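Local coordinates for L-lysine 6-oxidase (Marinomonas mediterranea, PDB 3WEU), which oxidises the epsilon-amino group of L-lysine with a cysteine tryptophylquinone cofactor, releasing ammonium and the hydrogen peroxide that makes it antibacterial, at residues P159-H164 and Y477-G482; W85-A90 and G191-L196; I451-S456 and G499-R504; A252-N257 and F631-N636. All blocks are in the same frame, centred on the assembly; numbering follows the deposited sequence.

Contact 1: residues P159-H164 and Y477-G482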
loop_
_atom_site.group_PDB
_atom_site.type_symbol
_atom_site.label_atom_id
_atom_site.label_comp_id
_atom_site.label_asym_id
_atom_site.label_seq_id
_atom_site.Cartn_x
_atom_site.Cartn_y
_atom_site.Cartn_z
ATOM N N PRO A 159 21.782 -19.388 29.031
ATOM C CA PRO A 159 22.510 -19.505 30.293
ATOM C C PRO A 159 22.593 -18.199 31.113
ATOM O O PRO A 159 22.659 -17.114 30.549
ATOM C CB PRO A 159 23.903 -19.959 29.891
ATOM C CG PRO A 159 23.865 -20.138 28.407
ATOM C CD PRO A 159 22.613 -19.610 27.846
ATOM N N GLU A 160 22.555 -18.317 32.442
ATOM C CA GLU A 160 22.634 -17.135 33.329
ATOM C C GLU A 160 23.969 -16.387 33.151
ATOM O O GLU A 160 24.036 -15.198 33.312
ATOM C CB GLU A 160 22.465 -17.572 34.804
ATOM C CG GLU A 160 21.061 -17.985 35.130
ATOM C CD GLU A 160 20.887 -18.312 36.611
ATOM O OE1 GLU A 160 21.649 -17.764 37.446
ATOM O OE2 GLU A 160 19.993 -19.118 36.931
ATOM N N THR A 161 25.040 -17.089 32.801
ATOM C CA THR A 161 26.324 -16.424 32.542
ATOM C C THR A 161 26.396 -15.570 31.257
ATOM O O THR A 161 27.425 -14.919 31.034
ATOM C CB THR A 161 27.459 -17.438 32.506
ATOM O OG1 THR A 161 27.137 -18.468 31.552
ATOM C CG2 THR A 161 27.649 -18.073 33.920
ATOM N N TYR A 162 25.358 -15.653 30.413
ATOM C CA TYR A 162 25.294 -14.921 29.162
ATOM C C TYR A 162 24.506 -13.658 29.413
ATOM O O TYR A 162 23.271 -13.620 29.405
ATOM C CB TYR A 162 24.727 -15.771 27.961
ATOM C CG TYR A 162 25.238 -15.162 26.644
ATOM C CD1 TYR A 162 24.442 -14.344 25.872
ATOM C CD2 TYR A 162 26.504 -15.378 26.223
ATOM C CE1 TYR A 162 24.929 -13.733 24.707
ATOM C CE2 TYR A 162 27.003 -14.782 25.092
ATOM C CZ TYR A 162 26.229 -13.968 24.321
ATOM O OH TYR A 162 26.765 -13.403 23.189
ATOM N N LEU A 163 25.238 -12.578 29.599
ATOM C CA LEU A 163 24.650 -11.404 30.169
ATOM C C LEU A 163 23.851 -10.592 29.166
ATOM O O LEU A 163 22.962 -9.819 29.568
ATOM C CB LEU A 163 25.752 -10.539 30.802
ATOM C CG LEU A 163 26.528 -11.187 31.923
ATOM C CD1 LEU A 163 27.560 -10.194 32.541
ATOM C CD2 LEU A 163 25.535 -11.701 32.955
ATOM N N HIS A 164 24.132 -10.741 27.873
ATOM C CA HIS A 164 23.472 -9.865 26.901
ATOM C C HIS A 164 22.811 -10.596 25.741
ATOM O O HIS A 164 23.200 -10.407 24.594
ATOM C CB HIS A 164 24.435 -8.865 26.316
ATOM C CG HIS A 164 24.892 -7.871 27.300
ATOM N ND1 HIS A 164 26.114 -7.970 27.914
ATOM C CD2 HIS A 164 24.277 -6.789 27.824
ATOM C CE1 HIS A 164 26.245 -6.968 28.762
ATOM N NE2 HIS A 164 25.141 -6.248 28.738
ATOM N N TYR A 477 34.755 -13.875 26.850
ATOM C CA TYR A 477 34.559 -12.496 26.349
ATOM C C TYR A 477 33.100 -12.211 26.055
ATOM O O TYR A 477 32.490 -11.243 26.536
ATOM C CB TYR A 477 35.486 -12.196 25.142
ATOM C CG TYR A 477 35.108 -10.877 24.549
ATOM C CD1 TYR A 477 35.658 -9.685 25.012
ATOM C CD2 TYR A 477 34.139 -10.799 23.562
ATOM C CE1 TYR A 477 35.213 -8.465 24.512
ATOM C CE2 TYR A 477 33.711 -9.600 23.050
ATOM C CZ TYR A 477 34.257 -8.421 23.515
ATOM O OH TYR A 477 33.768 -7.216 23.010
ATOM N N PHE A 478 32.459 -13.071 25.256
ATOM C CA PHE A 478 31.106 -12.804 24.870
ATOM C C PHE A 478 30.109 -12.930 25.992
ATOM O O PHE A 478 29.056 -12.216 25.970
ATOM C CB PHE A 478 30.694 -13.690 23.656
ATOM C CG PHE A 478 31.562 -13.470 22.444
ATOM C CD1 PHE A 478 31.568 -12.219 21.788
ATOM C CD2 PHE A 478 32.290 -14.491 21.921
ATOM C CE1 PHE A 478 32.386 -11.987 20.719
ATOM C CE2 PHE A 478 33.089 -14.283 20.812
ATOM C CZ PHE A 478 33.144 -13.024 20.221
ATOM N N ASP A 479 30.373 -13.861 26.908
ATOM C CA ASP A 479 29.546 -14.044 28.116
ATOM C C ASP A 479 29.279 -12.651 28.759
ATOM O O ASP A 479 28.119 -12.273 29.078
ATOM C CB ASP A 479 30.268 -15.006 29.096
ATOM C CG ASP A 479 29.875 -16.488 28.882
ATOM O OD1 ASP A 479 28.970 -16.805 28.040
ATOM O OD2 ASP A 479 30.460 -17.344 29.561
ATOM N N VAL A 480 30.353 -11.871 28.865
ATOM C CA VAL A 480 30.316 -10.564 29.564
ATOM C C VAL A 480 29.885 -9.398 28.690
ATOM O O VAL A 480 29.119 -8.547 29.135
ATOM C CB VAL A 480 31.696 -10.288 30.186
ATOM C CG1 VAL A 480 31.842 -8.847 30.738
ATOM C CG2 VAL A 480 31.965 -11.370 31.231
ATOM N N ASN A 481 30.287 -9.428 27.419
ATOM C CA ASN A 481 30.127 -8.276 26.517
ATOM C C ASN A 481 29.104 -8.389 25.427
ATOM O O ASN A 481 28.663 -7.412 24.829
ATOM C CB ASN A 481 31.501 -8.075 25.893
ATOM C CG ASN A 481 32.552 -7.790 26.947
ATOM O OD1 ASN A 481 33.459 -8.569 27.228
ATOM N ND2 ASN A 481 32.406 -6.661 27.539
ATOM N N GLY A 482 28.695 -9.610 25.139
ATOM C CA GLY A 482 27.839 -9.834 23.984
ATOM C C GLY A 482 28.648 -9.583 22.721
ATOM O O GLY A 482 29.910 -9.497 22.740
HETATM O O HOH W 1 27.100 -18.407 28.751
HETATM O O HOH W 2 26.554 -11.763 26.646
#
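Tyr162, the last residue of a type I beta turn that starts at Pro159, lays its ring against the last turn of helix 475-481. The loop after strand 150-154, in the N-terminal region of the protein, thereby docks on the C-terminal end of a helix of the C-terminal region. The ring meets the helix with one flank: CD2 lies 3.4 Å from Asp479 OD1, which sits at the ring edge and in its plane, while CE2 comes as close to Phe478 O. Ring and carboxylate planes are turned 76° apart. CG stands anti to the backbone N of Tyr162 (chi1 -156°), and beyond the ring OH approaches Gly482 CA, where the chain leaves the helix with positive phi; the hydroxyl itself is hydrogen-bonded to Asp138. Thr161 and Asp479 lie side by side, pointing the same way, with water 1 joining Thr161 OG1 to Asp479 OD1; Asp479 OD2 forms a salt bridge with Lys475, one turn earlier. A nearly straight backbone bond joins the segments: Leu163 N donates to Asp479 O at 2.9 Å, with 169° at the hydrogen. CD1 of Leu163 reaches Val480 CA. Further along, the His164 ring turns its edge to Val480 O. Water 2 lies over the centre of the Tyr162 ring, 3.1 Å above its plane, accepting from His164 N and donating to Phe478 O at 2.6 Å.

Contact 2: residues W85-A90 and G191-L196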
loop_
_atom_site.group_PDB
_atom_site.type_symbol
_atom_site.label_atom_id
_atom_site.label_comp_id
_atom_site.label_asym_id
_atom_site.label_seq_id
_atom_site.Cartn_x
_atom_site.Cartn_y
_atom_site.Cartn_z
ATOM N N TRP A 85 31.005 -30.112 23.136
ATOM C CA TRP A 85 30.958 -29.224 22.013
ATOM C C TRP A 85 30.203 -28.015 22.476
ATOM O O TRP A 85 29.160 -28.159 23.081
ATOM C CB TRP A 85 30.147 -29.922 20.891
ATOM C CG TRP A 85 30.646 -31.242 20.428
ATOM C CD1 TRP A 85 30.268 -32.482 20.860
ATOM C CD2 TRP A 85 31.558 -31.446 19.377
ATOM N NE1 TRP A 85 30.914 -33.456 20.145
ATOM C CE2 TRP A 85 31.698 -32.843 19.200
ATOM C CE3 TRP A 85 32.243 -30.575 18.520
ATOM C CZ2 TRP A 85 32.537 -33.392 18.245
ATOM C CZ3 TRP A 85 33.040 -31.117 17.574
ATOM C CH2 TRP A 85 33.192 -32.519 17.429
ATOM N N THR A 86 30.699 -26.817 22.158
ATOM C CA THR A 86 30.048 -25.603 22.477
ATOM C C THR A 86 29.884 -24.833 21.196
ATOM O O THR A 86 30.846 -24.542 20.490
ATOM C CB THR A 86 30.877 -24.807 23.511
ATOM O OG1 THR A 86 30.907 -25.579 24.718
ATOM C CG2 THR A 86 30.268 -23.550 23.786
ATOM N N VAL A 87 28.641 -24.565 20.857
ATOM C CA VAL A 87 28.345 -23.865 19.616
ATOM C C VAL A 87 27.653 -22.575 19.894
ATOM O O VAL A 87 26.595 -22.517 20.623
ATOM C CB VAL A 87 27.445 -24.735 18.712
ATOM C CG1 VAL A 87 27.128 -23.966 17.432
ATOM C CG2 VAL A 87 28.110 -26.064 18.442
ATOM N N HIS A 88 28.216 -21.510 19.343
ATOM C CA HIS A 88 27.623 -20.224 19.514
ATOM C C HIS A 88 27.160 -19.603 18.175
ATOM O O HIS A 88 27.957 -19.064 17.431
ATOM C CB HIS A 88 28.593 -19.267 20.263
ATOM C CG HIS A 88 27.971 -17.958 20.684
ATOM N ND1 HIS A 88 28.672 -16.998 21.410
ATOM C CD2 HIS A 88 26.750 -17.432 20.461
ATOM C CE1 HIS A 88 27.893 -15.958 21.626
ATOM N NE2 HIS A 88 26.705 -16.211 21.108
ATOM N N LEU A 89 25.871 -19.684 17.901
ATOM C CA LEU A 89 25.289 -19.186 16.664
ATOM C C LEU A 89 24.641 -17.838 16.955
ATOM O O LEU A 89 24.134 -17.626 18.067
ATOM C CB LEU A 89 24.191 -20.153 16.203
ATOM C CG LEU A 89 24.588 -21.606 15.922
ATOM C CD1 LEU A 89 23.398 -22.386 15.306
ATOM C CD2 LEU A 89 25.826 -21.728 15.076
ATOM N N ALA A 90 24.631 -16.934 15.990
ATOM C CA ALA A 90 23.926 -15.649 16.095
ATOM C C ALA A 90 23.513 -15.143 14.723
ATOM O O ALA A 90 23.992 -15.632 13.680
ATOM C CB ALA A 90 24.796 -14.574 16.781
ATOM N N GLY A 191 28.846 -39.550 20.808
ATOM C CA GLY A 191 29.305 -38.240 21.266
ATOM C C GLY A 191 29.621 -37.236 20.171
ATOM O O GLY A 191 30.043 -36.096 20.503
ATOM N N ARG A 192 29.377 -37.585 18.894
ATOM C CA ARG A 192 29.620 -36.638 17.820
ATOM C C ARG A 192 28.584 -35.568 17.879
ATOM O O ARG A 192 27.413 -35.811 18.257
ATOM C CB ARG A 192 29.551 -37.307 16.399
ATOM C CG ARG A 192 30.558 -38.424 16.162
ATOM C CD ARG A 192 30.319 -39.113 14.801
ATOM N NE ARG A 192 31.219 -40.213 14.638
ATOM C CZ ARG A 192 30.926 -41.447 15.014
ATOM N NH1 ARG A 192 29.708 -41.750 15.432
ATOM N NH2 ARG A 192 31.836 -42.383 14.839
ATOM N N LEU A 193 28.974 -34.366 17.452
ATOM C CA LEU A 193 28.038 -33.246 17.407
ATOM C C LEU A 193 27.173 -33.228 16.151
ATOM O O LEU A 193 27.676 -33.501 15.052
ATOM C CB LEU A 193 28.840 -31.960 17.469
ATOM C CG LEU A 193 28.071 -30.664 17.227
ATOM C CD1 LEU A 193 27.093 -30.388 18.318
ATOM C CD2 LEU A 193 29.009 -29.423 17.099
ATOM N N ILE A 194 25.919 -32.901 16.302
ATOM C CA ILE A 194 25.017 -32.592 15.188
ATOM C C ILE A 194 24.441 -31.261 15.438
ATOM O O ILE A 194 23.822 -31.026 16.480
ATOM C CB ILE A 194 23.863 -33.650 15.069
ATOM C CG1 ILE A 194 24.452 -34.968 14.666
ATOM C CG2 ILE A 194 22.793 -33.215 14.052
ATOM C CD1 ILE A 194 23.573 -36.191 14.931
ATOM N N VAL A 195 24.647 -30.327 14.519
ATOM C CA VAL A 195 23.995 -29.052 14.645
ATOM C C VAL A 195 22.871 -28.899 13.659
ATOM O O VAL A 195 23.050 -29.149 12.482
ATOM C CB VAL A 195 24.976 -27.903 14.377
ATOM C CG1 VAL A 195 24.269 -26.548 14.561
ATOM C CG2 VAL A 195 26.216 -28.042 15.251
ATOM N N LEU A 196 21.701 -28.558 14.160
ATOM C CA LEU A 196 20.554 -28.271 13.384
ATOM C C LEU A 196 20.275 -26.801 13.599
ATOM O O LEU A 196 20.430 -26.274 14.736
ATOM C CB LEU A 196 19.393 -29.131 13.853
ATOM C CG LEU A 196 19.547 -30.633 13.625
ATOM C CD1 LEU A 196 18.826 -31.472 14.639
ATOM C CD2 LEU A 196 18.933 -30.989 12.303
#
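With CG anti to its carbonyl carbon (chi1 -58°), Trp85 presents an indole face to Leu193, whose own CG is anti to the backbone N (chi1 171°). Leu193 CB rests 3.4 Å from the centroid of the five-membered ring, almost on the ring normal, a CH-pi contact. From there CD2 of Leu193 extends to Trp85 CE3 and, at 3.7 Å, to Val87 CG2. The indole edge is used as well: NE1 donates to Gly191 O at 2.8 Å, with the oxygen near the ring plane, so face and edge together fix the rotation of the ring. Farther along, the contact is purely apolar and thinner, Val87 CG2 meeting Val195 CG2 and Leu89 CD1 lying 4.3 Å from Val195 CG1. Phe63 and Val226 also pack on Leu193. The axes of segments 85-90 and 193-196 approach to 9.0 Å and are inclined by 19°, nearly parallel; strand 80-91 bonds instead to strands 137-145 and 223-232. Two strands of one curled mixed sheet, not paired with each other, thus face each other through their side chains in the buried interior of the N-terminal region.

Contact 3: residues I451-S456 and G499-R504; sequences IEMTWS and GDLTKR
Arg504 and Thr454 form the close-packed part of this buried meeting of two loops in the C-terminal domain. The arginine, extended from CG to NE, crosses the threonine at about a right angle, and Thr454 CG2 touches both CB and CD, each at 3.5 Å. That methyl sits between the backbone N and the carbonyl carbon of its own residue, with OG1 anti to the N (chi1 -168°) and hydrogen-bonded to Pro449 O. Arg504 CD passes over one face of the Trp455 ring and NE lies 3.6 Å from CZ3, ring and guanidinium planes being 67° apart. Ser456 CB lies over one face of the guanidinium, toward its rim, 3.7 Å above the plane. Toward Leu501 the fit is looser and mediated by water. Met453 SD is 4.2 Å from Leu501 CD2, although CG comes nearer to Leu501 O. Water 3 accepts from Thr454 N and donates to Leu501 O, at 2.6 Å, and to Ser456 OG; water 4 accepts a hydrogen bond from Ser456 OG and donates to Asp500 O. Both waters thus bridge the buried loops through backbone groups. The guanidinium forms salt bridges with Glu489 and Asp488, so its positive charge is probably well compensated, while the two loops themselves are joined by van der Waals packing and by water rather than by direct polar bonds.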
loop_
_atom_site.group_PDB
_atom_site.type_symbol
_atom_site.label_atom_id
_atom_site.label_comp_id
_atom_site.label_asym_id
_atom_site.label_seq_id
_atom_site.Cartn_x
_atom_site.Cartn_y
_atom_site.Cartn_z
ATOM N N ILE A 451 23.619 -16.838 -1.689
ATOM C CA ILE A 451 22.527 -17.614 -1.017
ATOM C C ILE A 451 22.949 -17.883 0.414
ATOM O O ILE A 451 22.447 -17.224 1.321
ATOM C CB ILE A 451 22.223 -18.922 -1.753
ATOM C CG1 ILE A 451 21.614 -18.627 -3.133
ATOM C CG2 ILE A 451 21.291 -19.792 -0.941
ATOM C CD1 ILE A 451 20.300 -17.936 -3.108
ATOM N N GLU A 452 23.969 -18.706 0.630
ATOM C CA GLU A 452 24.366 -18.958 2.014
ATOM C C GLU A 452 25.198 -17.797 2.662
ATOM O O GLU A 452 25.029 -17.495 3.870
ATOM C CB GLU A 452 25.082 -20.269 2.159
ATOM C CG GLU A 452 24.187 -21.493 1.745
ATOM C CD GLU A 452 24.231 -21.813 0.240
ATOM O OE1 GLU A 452 24.953 -21.103 -0.552
ATOM O OE2 GLU A 452 23.519 -22.781 -0.153
ATOM N N MET A 453 26.144 -17.299 1.869
ATOM C CA MET A 453 27.200 -16.435 2.309
ATOM C C MET A 453 27.548 -15.501 1.177
ATOM O O MET A 453 27.184 -15.762 0.021
ATOM C CB MET A 453 28.387 -17.241 2.740
ATOM C CG MET A 453 28.198 -17.917 4.117
ATOM S SD MET A 453 29.480 -19.155 4.387
ATOM C CE MET A 453 28.686 -20.603 3.743
ATOM N N THR A 454 28.256 -14.412 1.493
ATOM C CA THR A 454 28.602 -13.465 0.435
ATOM C C THR A 454 30.119 -13.223 0.439
ATOM O O THR A 454 30.886 -14.018 0.987
ATOM C CB THR A 454 27.765 -12.209 0.486
ATOM O OG1 THR A 454 27.912 -11.418 -0.703
ATOM C CG2 THR A 454 28.096 -11.381 1.733
ATOM N N TRP A 455 30.533 -12.096 -0.139
ATOM C CA TRP A 455 31.900 -11.924 -0.596
ATOM C C TRP A 455 32.905 -11.679 0.491
ATOM O O TRP A 455 34.117 -11.654 0.216
ATOM C CB TRP A 455 31.991 -10.856 -1.720
ATOM C CG TRP A 455 31.087 -9.710 -1.553
ATOM C CD1 TRP A 455 30.108 -9.327 -2.399
ATOM C CD2 TRP A 455 31.137 -8.720 -0.517
ATOM N NE1 TRP A 455 29.503 -8.194 -1.942
ATOM C CE2 TRP A 455 30.149 -7.758 -0.820
ATOM C CE3 TRP A 455 31.974 -8.506 0.590
ATOM C CZ2 TRP A 455 29.861 -6.648 0.027
ATOM C CZ3 TRP A 455 31.726 -7.353 1.414
ATOM C CH2 TRP A 455 30.640 -6.469 1.128
ATOM N N SER A 456 32.447 -11.630 1.745
ATOM C CA SER A 456 33.443 -11.682 2.824
ATOM C C SER A 456 34.209 -12.964 2.815
ATOM O O SER A 456 35.339 -13.028 3.272
ATOM C CB SER A 456 32.754 -11.426 4.184
ATOM O OG SER A 456 31.746 -12.375 4.482
ATOM N N GLY A 499 27.543 -14.758 13.820
ATOM C CA GLY A 499 26.725 -13.917 12.999
ATOM C C GLY A 499 27.479 -13.262 11.851
ATOM O O GLY A 499 26.829 -12.773 10.903
ATOM N N ASP A 500 28.792 -13.344 11.828
ATOM C CA ASP A 500 29.533 -12.599 10.830
ATOM C C ASP A 500 29.417 -13.134 9.401
ATOM O O ASP A 500 29.425 -12.356 8.431
ATOM C CB ASP A 500 30.986 -12.400 11.243
ATOM C CG ASP A 500 31.157 -11.263 12.270
ATOM O OD1 ASP A 500 30.173 -10.571 12.578
ATOM O OD2 ASP A 500 32.300 -11.171 12.733
ATOM N N LEU A 501 29.352 -14.457 9.250
ATOM C CA LEU A 501 29.322 -15.042 7.905
ATOM C C LEU A 501 27.992 -14.868 7.188
ATOM O O LEU A 501 27.964 -14.903 5.953
ATOM C CB LEU A 501 29.773 -16.503 7.901
ATOM C CG LEU A 501 31.275 -16.695 7.787
ATOM C CD1 LEU A 501 32.037 -15.964 8.794
ATOM C CD2 LEU A 501 31.646 -18.161 7.824
ATOM N N THR A 502 26.891 -14.626 7.910
ATOM C CA THR A 502 25.577 -14.493 7.260
ATOM C C THR A 502 24.974 -13.099 7.350
ATOM O O THR A 502 23.923 -12.819 6.803
ATOM C CB THR A 502 24.560 -15.525 7.794
ATOM O OG1 THR A 502 24.373 -15.377 9.217
ATOM C CG2 THR A 502 25.060 -16.995 7.424
ATOM N N LYS A 503 25.614 -12.176 8.042
ATOM C CA LYS A 503 24.904 -10.945 8.352
ATOM C C LYS A 503 24.631 -10.072 7.160
ATOM O O LYS A 503 23.679 -9.265 7.185
ATOM C CB LYS A 503 25.672 -10.136 9.395
ATOM C CG LYS A 503 26.999 -9.638 8.931
ATOM C CD LYS A 503 27.850 -9.179 10.097
ATOM C CE LYS A 503 29.274 -8.825 9.655
ATOM N NZ LYS A 503 30.068 -8.152 10.754
ATOM N N ARG A 504 25.449 -10.181 6.139
ATOM C CA ARG A 504 25.295 -9.338 4.952
ATOM C C ARG A 504 24.119 -9.707 4.066
ATOM O O ARG A 504 23.665 -8.910 3.231
ATOM C CB ARG A 504 26.582 -9.387 4.121
ATOM C CG ARG A 504 27.696 -8.617 4.795
ATOM C CD ARG A 504 28.974 -8.859 4.040
ATOM N NE ARG A 504 30.100 -8.071 4.558
ATOM C CZ ARG A 504 30.782 -8.389 5.644
ATOM N NH1 ARG A 504 30.424 -9.473 6.371
ATOM N NH2 ARG A 504 31.789 -7.612 6.035
HETATM O O HOH W 3 29.149 -13.450 4.120
HETATM O O HOH W 4 32.057 -12.647 7.069
#

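Contact 4: residues A252-N257 and F631-N636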
loop_
_atom_site.group_PDB
_atom_site.type_symbol
_atom_site.label_atom_id
_atom_site.label_comp_id
_atom_site.label_asym_id
_atom_site.label_seq_id
_atom_site.Cartn_x
_atom_site.Cartn_y
_atom_site.Cartn_z
ATOM N N ALA A 252 17.790 -28.333 -4.760
ATOM C CA ALA A 252 18.325 -29.167 -5.830
ATOM C C ALA A 252 19.677 -29.681 -5.495
ATOM O O ALA A 252 20.701 -29.359 -6.156
ATOM C CB ALA A 252 18.372 -28.384 -7.136
ATOM N N PRO A 253 19.700 -30.537 -4.489
ATOM C CA PRO A 253 20.996 -30.862 -3.887
ATOM C C PRO A 253 21.942 -31.633 -4.787
ATOM O O PRO A 253 23.162 -31.505 -4.606
ATOM C CB PRO A 253 20.600 -31.672 -2.646
ATOM C CG PRO A 253 19.215 -32.136 -2.928
ATOM C CD PRO A 253 18.586 -31.066 -3.693
ATOM N N GLU A 254 21.432 -32.369 -5.784
ATOM C CA GLU A 254 22.329 -33.080 -6.687
ATOM C C GLU A 254 22.965 -32.191 -7.743
ATOM O O GLU A 254 23.827 -32.668 -8.482
ATOM C CB GLU A 254 21.583 -34.179 -7.371
ATOM C CG GLU A 254 21.126 -35.230 -6.394
ATOM C CD GLU A 254 19.978 -36.117 -6.888
ATOM O OE1 GLU A 254 20.096 -37.380 -6.857
ATOM O OE2 GLU A 254 18.912 -35.566 -7.271
ATOM N N ILE A 255 22.515 -30.955 -7.878
ATOM C CA ILE A 255 23.026 -30.038 -8.893
ATOM C C ILE A 255 24.027 -29.097 -8.217
ATOM O O ILE A 255 23.720 -28.465 -7.218
ATOM C CB ILE A 255 21.879 -29.240 -9.531
ATOM C CG1 ILE A 255 20.873 -30.257 -10.123
ATOM C CG2 ILE A 255 22.408 -28.282 -10.589
ATOM C CD1 ILE A 255 19.745 -29.755 -10.912
ATOM N N VAL A 256 25.250 -29.093 -8.740
ATOM C CA VAL A 256 26.372 -28.397 -8.130
ATOM C C VAL A 256 26.669 -27.084 -8.876
ATOM O O VAL A 256 26.637 -27.046 -10.107
ATOM C CB VAL A 256 27.582 -29.339 -8.242
ATOM C CG1 VAL A 256 28.841 -28.741 -7.640
ATOM C CG2 VAL A 256 27.285 -30.678 -7.569
ATOM N N ASN A 257 26.974 -26.046 -8.118
ATOM C CA ASN A 257 27.383 -24.758 -8.651
ATOM C C ASN A 257 28.732 -24.863 -9.351
ATOM O O ASN A 257 29.652 -25.518 -8.879
ATOM C CB ASN A 257 27.412 -23.711 -7.527
ATOM C CG ASN A 257 26.015 -23.457 -6.945
ATOM O OD1 ASN A 257 25.249 -22.700 -7.516
ATOM N ND2 ASN A 257 25.662 -24.142 -5.857
ATOM N N PHE A 631 11.434 -29.812 -4.584
ATOM C CA PHE A 631 12.830 -30.203 -4.632
ATOM C C PHE A 631 13.065 -30.845 -5.973
ATOM O O PHE A 631 12.353 -31.814 -6.373
ATOM C CB PHE A 631 13.133 -31.223 -3.548
ATOM C CG PHE A 631 13.243 -30.608 -2.193
ATOM C CD1 PHE A 631 12.102 -30.214 -1.505
ATOM C CD2 PHE A 631 14.488 -30.261 -1.675
ATOM C CE1 PHE A 631 12.204 -29.552 -0.281
ATOM C CE2 PHE A 631 14.606 -29.611 -0.440
ATOM C CZ PHE A 631 13.446 -29.273 0.262
ATOM N N ILE A 632 14.059 -30.339 -6.652
ATOM C CA ILE A 632 14.440 -30.848 -7.990
ATOM C C ILE A 632 15.406 -31.996 -7.766
ATOM O O ILE A 632 16.446 -31.827 -7.157
ATOM C CB ILE A 632 15.096 -29.757 -8.864
ATOM C CG1 ILE A 632 14.287 -28.477 -8.825
ATOM C CG2 ILE A 632 15.303 -30.242 -10.291
ATOM C CD1 ILE A 632 12.799 -28.600 -9.185
ATOM N N ARG A 633 15.047 -33.179 -8.266
ATOM C CA ARG A 633 15.817 -34.353 -8.010
ATOM C C ARG A 633 15.812 -35.389 -9.139
ATOM O O ARG A 633 14.887 -35.407 -9.983
ATOM C CB ARG A 633 15.345 -34.918 -6.703
ATOM C CG ARG A 633 14.804 -36.283 -6.658
ATOM C CD ARG A 633 14.389 -36.675 -5.259
ATOM N NE ARG A 633 15.289 -37.595 -4.684
ATOM C CZ ARG A 633 15.116 -38.119 -3.470
ATOM N NH1 ARG A 633 14.087 -37.755 -2.703
ATOM N NH2 ARG A 633 15.935 -39.020 -3.025
ATOM N N ASP A 634 16.888 -36.183 -9.178
ATOM C CA ASP A 634 17.088 -37.125 -10.212
ATOM C C ASP A 634 16.190 -38.358 -9.964
ATOM O O ASP A 634 16.404 -39.114 -8.996
ATOM C CB ASP A 634 18.555 -37.511 -10.338
ATOM C CG ASP A 634 18.835 -38.459 -11.468
ATOM O OD1 ASP A 634 17.956 -38.775 -12.272
ATOM O OD2 ASP A 634 20.008 -38.959 -11.511
ATOM N N ARG A 635 15.196 -38.508 -10.817
ATOM C CA ARG A 635 14.241 -39.618 -10.778
ATOM C C ARG A 635 14.842 -40.943 -11.297
ATOM O O ARG A 635 14.232 -42.020 -11.159
ATOM C CB ARG A 635 13.055 -39.233 -11.636
ATOM C CG ARG A 635 12.208 -38.126 -11.049
ATOM C CD ARG A 635 11.264 -38.699 -9.991
ATOM N NE ARG A 635 10.062 -37.912 -9.950
ATOM C CZ ARG A 635 8.833 -38.318 -10.205
ATOM N NH1 ARG A 635 8.532 -39.573 -10.484
ATOM N NH2 ARG A 635 7.873 -37.434 -10.135
ATOM N N ASN A 636 16.046 -40.844 -11.868
ATOM C CA ASN A 636 16.799 -41.977 -12.390
ATOM C C ASN A 636 18.153 -42.167 -11.730
ATOM O O ASN A 636 19.079 -42.704 -12.356
ATOM C CB ASN A 636 17.049 -41.872 -13.863
ATOM C CG ASN A 636 17.253 -43.221 -14.512
ATOM O OD1 ASN A 636 16.740 -44.258 -14.016
ATOM N ND2 ASN A 636 17.956 -43.232 -15.663
HETATM O O HOH W 5 18.744 -32.960 -6.358
HETATM O O HOH W 6 17.610 -38.583 -6.483
HETATM O O HOH W 7 21.799 -38.340 -9.628
#
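Glu254 reaches from a type I beta turn, Ala252 to Ile255, to the edge of strand 631-634. Its CB is directed toward the strand; CG is anti to the carbonyl carbon (chi1 -65°), and the chain runs on extended, bringing CD to 3.8 Å from Asp634 N. At the tip the two oxygens do different work. OE2 accepts the N-H of Asp634 at 2.8 Å, on its syn side and 23° out of the carboxylate plane, and lies 3.4 Å from Arg633 CA; water 5 also donates to it, while bonding to Glu254 N and Ile632 O. OE1 accepts a hydrogen bond from water 6, which links it to Arg633 NE and Asp634 O. At the start of the turn, Ala252 CB packs 4.0 Å from Ile632 CB, and Ala252 CA makes a CA-H...O contact with Ile632 O. Asp634 OD1 bonds within its own segment, closing an Asx turn with Asn636 N, and also accepts from Phe644 N. The guanidinium of Arg633 is held by the carbonyls of Val46 and Val47. The backbone N-H and the waters probably stabilise an ionised Glu254, the nearby Arg633 offsetting the like charge of Asp634, although neither charged group touches its carboxylate directly.

Contacts 2 and 3 are buried, whereas contacts 1 and 4 are only partly so. Contact 2 stays within the N-terminal region of the protein and contact 3 within the C-terminal domain; contact 1 joins the two, and contact 4 closes a long loop of chain in which contact 3 is nested. Contacts 1 and 2 touch through Tyr162 and His88, whose rings meet at about 90°, and contact 2 reaches contact 3 where Ala90 packs on Gly499. Chemistry varies with place: between strands it is mainly apolar, apart from one indole bond, while each of the other three places water between loop, helix end or strand edge. Contact 4 alone joins its segments by a direct carboxylate-to-backbone bond.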